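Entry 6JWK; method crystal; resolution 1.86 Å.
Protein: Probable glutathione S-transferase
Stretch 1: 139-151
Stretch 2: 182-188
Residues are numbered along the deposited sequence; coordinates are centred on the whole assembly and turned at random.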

# COMPACT_ATOMS: atom_id res chain seq x y z
N LEU B 139 8.02 11.91 4.33
CA LEU B 139 7.39 13.23 4.06
C LEU B 139 8.33 14.09 3.19
O LEU B 139 7.80 14.87 2.40
CB LEU B 139 7.02 13.93 5.37
CG LEU B 139 5.89 13.30 6.17
CD1 LEU B 139 5.44 14.24 7.26
CD2 LEU B 139 4.73 12.88 5.31
N ALA B 140 9.66 13.93 3.27
CA ALA B 140 10.54 14.67 2.35
C ALA B 140 10.22 14.27 0.90
O ALA B 140 10.19 15.14 0.01
CB ALA B 140 11.99 14.39 2.68
N ALA B 141 9.99 12.98 0.67
CA ALA B 141 9.68 12.47 -0.69
C ALA B 141 8.27 12.94 -1.06
O ALA B 141 8.09 13.34 -2.21
CB ALA B 141 9.82 10.94 -0.74
N ALA B 142 7.33 12.97 -0.11
CA ALA B 142 5.91 13.36 -0.35
C ALA B 142 5.86 14.84 -0.75
O ALA B 142 5.17 15.17 -1.69
CB ALA B 142 5.08 13.11 0.89
N GLU B 143 6.61 15.69 -0.06
CA GLU B 143 6.70 17.16 -0.33
C GLU B 143 7.15 17.31 -1.79
O GLU B 143 6.52 18.06 -2.53
CB GLU B 143 7.67 17.79 0.68
CG GLU B 143 7.98 19.27 0.45
CD GLU B 143 6.93 20.23 0.98
OE1 GLU B 143 5.92 19.73 1.59
OE2 GLU B 143 7.08 21.49 0.78
N THR B 144 8.17 16.58 -2.23
CA THR B 144 8.70 16.66 -3.62
C THR B 144 7.65 16.18 -4.62
O THR B 144 7.43 16.88 -5.66
CB THR B 144 10.02 15.87 -3.75
OG1 THR B 144 10.91 16.55 -2.90
CG2 THR B 144 10.59 15.83 -5.15
N LEU B 145 6.95 15.07 -4.35
CA LEU B 145 5.95 14.59 -5.33
C LEU B 145 4.83 15.63 -5.44
O LEU B 145 4.29 15.79 -6.51
CB LEU B 145 5.38 13.21 -4.91
CG LEU B 145 6.40 12.07 -4.94
CD1 LEU B 145 5.72 10.81 -4.46
CD2 LEU B 145 7.04 11.84 -6.31
N LEU B 146 4.39 16.20 -4.32
CA LEU B 146 3.31 17.21 -4.32
C LEU B 146 3.77 18.40 -5.17
O LEU B 146 3.02 18.78 -6.08
CB LEU B 146 2.96 17.64 -2.89
CG LEU B 146 1.91 18.73 -2.77
CD1 LEU B 146 0.59 18.29 -3.39
CD2 LEU B 146 1.73 19.14 -1.31
N ASN B 147 4.95 18.92 -4.91
CA ASN B 147 5.52 20.08 -5.66
C ASN B 147 5.68 19.79 -7.14
O ASN B 147 5.39 20.68 -7.92
CB ASN B 147 6.88 20.50 -5.15
CG ASN B 147 6.77 21.22 -3.83
OD1 ASN B 147 5.78 21.91 -3.60
ND2 ASN B 147 7.77 21.06 -2.99
N ARG B 148 6.04 18.56 -7.54
CA ARG B 148 6.33 18.23 -8.96
C ARG B 148 5.12 17.74 -9.72
O ARG B 148 5.09 17.94 -10.93
CB ARG B 148 7.45 17.18 -9.06
CG ARG B 148 8.70 17.73 -8.42
CD ARG B 148 9.98 17.22 -8.98
NE ARG B 148 11.07 17.99 -8.42
CZ ARG B 148 12.34 17.75 -8.68
NH1 ARG B 148 12.65 16.80 -9.54
NH2 ARG B 148 13.28 18.50 -8.13
N HIS B 149 4.12 17.14 -9.09
CA HIS B 149 3.08 16.43 -9.88
C HIS B 149 1.66 16.93 -9.62
O HIS B 149 0.76 16.42 -10.30
CB HIS B 149 3.19 14.91 -9.65
CG HIS B 149 4.51 14.35 -10.08
ND1 HIS B 149 5.11 13.28 -9.42
CD2 HIS B 149 5.33 14.68 -11.10
CE1 HIS B 149 6.27 13.02 -10.01
NE2 HIS B 149 6.45 13.88 -11.02
N ARG B 150 1.43 17.76 -8.62
CA ARG B 150 0.06 18.21 -8.30
C ARG B 150 -0.60 18.82 -9.54
O ARG B 150 0.11 19.42 -10.39
CB ARG B 150 0.01 19.21 -7.16
CG ARG B 150 0.50 20.61 -7.54
CD ARG B 150 0.80 21.40 -6.29
NE ARG B 150 -0.36 21.51 -5.42
CZ ARG B 150 -0.30 21.92 -4.15
NH1 ARG B 150 0.83 22.22 -3.57
NH2 ARG B 150 -1.40 21.99 -3.45
N ARG B 151 -1.90 18.70 -9.66
CA ARG B 151 -2.64 19.28 -10.80
C ARG B 151 -3.29 20.60 -10.42
O ARG B 151 -3.73 21.31 -11.32
CB ARG B 151 -3.64 18.26 -11.35
CG ARG B 151 -2.98 16.99 -11.87
CD ARG B 151 -2.31 17.27 -13.22
NE ARG B 151 -1.13 16.47 -13.45
CZ ARG B 151 -0.36 16.58 -14.53
NH1 ARG B 151 -0.68 17.48 -15.45
NH2 ARG B 151 0.73 15.82 -14.64
N ALA B 182 8.17 21.46 9.92
CA ALA B 182 8.72 22.68 9.26
C ALA B 182 9.31 22.38 7.89
O ALA B 182 9.15 23.18 6.98
CB ALA B 182 9.74 23.38 10.15
N PRO B 183 10.03 21.26 7.64
CA PRO B 183 10.55 20.99 6.30
C PRO B 183 9.49 20.67 5.21
O PRO B 183 9.87 20.58 4.05
CB PRO B 183 11.53 19.83 6.46
CG PRO B 183 11.78 19.77 7.97
CD PRO B 183 10.51 20.30 8.64
N TYR B 184 8.19 20.63 5.53
CA TYR B 184 7.16 20.26 4.52
C TYR B 184 6.12 21.38 4.38
O TYR B 184 4.90 21.17 4.58
CB TYR B 184 6.58 18.89 4.88
CG TYR B 184 7.58 17.96 5.52
CD1 TYR B 184 8.66 17.45 4.80
CD2 TYR B 184 7.53 17.69 6.89
CE1 TYR B 184 9.64 16.67 5.41
CE2 TYR B 184 8.49 16.89 7.50
CZ TYR B 184 9.53 16.37 6.76
OH TYR B 184 10.49 15.66 7.42
N PRO B 185 6.51 22.61 3.93
CA PRO B 185 5.53 23.70 3.84
C PRO B 185 4.39 23.42 2.84
O PRO B 185 3.24 23.75 3.13
CB PRO B 185 6.38 24.95 3.49
CG PRO B 185 7.60 24.35 2.77
CD PRO B 185 7.86 23.03 3.50
N ALA B 186 4.67 22.77 1.71
CA ALA B 186 3.59 22.48 0.74
C ALA B 186 2.64 21.45 1.41
O ALA B 186 1.40 21.58 1.23
CB ALA B 186 4.12 22.04 -0.62
N LEU B 187 3.16 20.46 2.14
CA LEU B 187 2.25 19.46 2.78
C LEU B 187 1.37 20.18 3.82
O LEU B 187 0.13 19.96 3.82
CB LEU B 187 3.04 18.32 3.44
CG LEU B 187 3.87 17.39 2.55
CD1 LEU B 187 4.44 16.24 3.39
CD2 LEU B 187 3.08 16.84 1.36
N LEU B 188 1.97 21.07 4.63
CA LEU B 188 1.22 21.84 5.64
C LEU B 188 0.14 22.70 4.95
O LEU B 188 -1.01 22.71 5.40
CB LEU B 188 2.15 22.68 6.53
CG LEU B 188 3.09 21.85 7.39
CD1 LEU B 188 4.08 22.74 8.13
CD2 LEU B 188 2.30 20.98 8.36
O HOH W 1 0.38 22.94 -0.91

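The first turn of an α-helix presents backbone N-H groups that have no carbonyl of their own helix to receive them, and a carboxylate borrowed from a distant part of the chain can supply the missing acceptors. This probable glutathione S-transferase gives a compact example, in which the two stretches bury 454 Å² between them, both sides summed. The helix that ends at His 149 lies against the start of a second helix, whose N-cap position is held by Tyr 184, and Glu 143 joins the two. Leu 187 N donates to Glu 143 OE1 at 2.9 Å, with an angle of 149° at the hydrogen, and Ala 186 N donates to Glu 143 OE2 at 2.9 Å and 161°. One carboxylate thus serves two successive amides, OE1 receiving Leu 187 N and OE2 receiving Ala 186 N.

The conformation of Glu 143 makes this possible. Its CA-to-CB bond points sideways to the other stretch, so the side chain must turn to reach it: chi1 is t (174°), chi2 is p (82°), and chi3, at 1°, sets the plane of the carboxylate. The end of the chain arrives where its CB does not aim. Glutamate suits the place because it has both the length to make the turn and two oxygens to offer. The fit is tight, with OE2 of Glu 143 3.2 Å from CD of Pro 185, and the small Ala 186 brings its CB within 3.3 Å of Glu 143 OE2. Proline, having no amide hydrogen to satisfy, fits the first position of the helix; Pro 185 N stands 3.4 Å from Glu 143 OE2 without a hydrogen bond. Glu 143 is buried, and the two amides answer its carboxylate's need for polar partners.

Apolar packing surrounds this polar center. Leu 187, with chi1 m and chi2 t, also has a sideways CA-to-CB bond but brings its end nearer, and its side chain sits as a knob among Leu 139, Ala 142, Glu 143 and Leu 146. Leu 187 CD1 lies 3.9 Å from Leu 139 CD2 and 4.1 Å from Ala 142 CB, while Leu 187 CD2 is 3.8 Å from Leu 146 CD2. The short side chain of Ala 142 forms part of the hole without filling it. Leu 146, in the t, p rotamer, also places CD2 3.8 Å from Ala 186 CB, so the same methyl touches both residues.

At the other end of the contact, the CA-to-CB bond of Tyr 184 points toward the first helix, and chi1 is -34°, between the usual wells. The flat ring offers a face to Leu 139: CB of Leu 139 is 3.7 Å from the centroid of the Tyr 184 ring and 8° off its normal, a CH-pi contact. Glu 143 CB meets the ring at its edge.

Where the first helix gives out, Arg 150, the first residue to leave helical phi/psi, extends the contact through water. Arg 150 NH1 donates to water 1 at 2.8 Å, and that water donates to Ala 186 O at 2.7 Å. The side chain, p, t, m through chi3, carries its guanidinium back to the second helix.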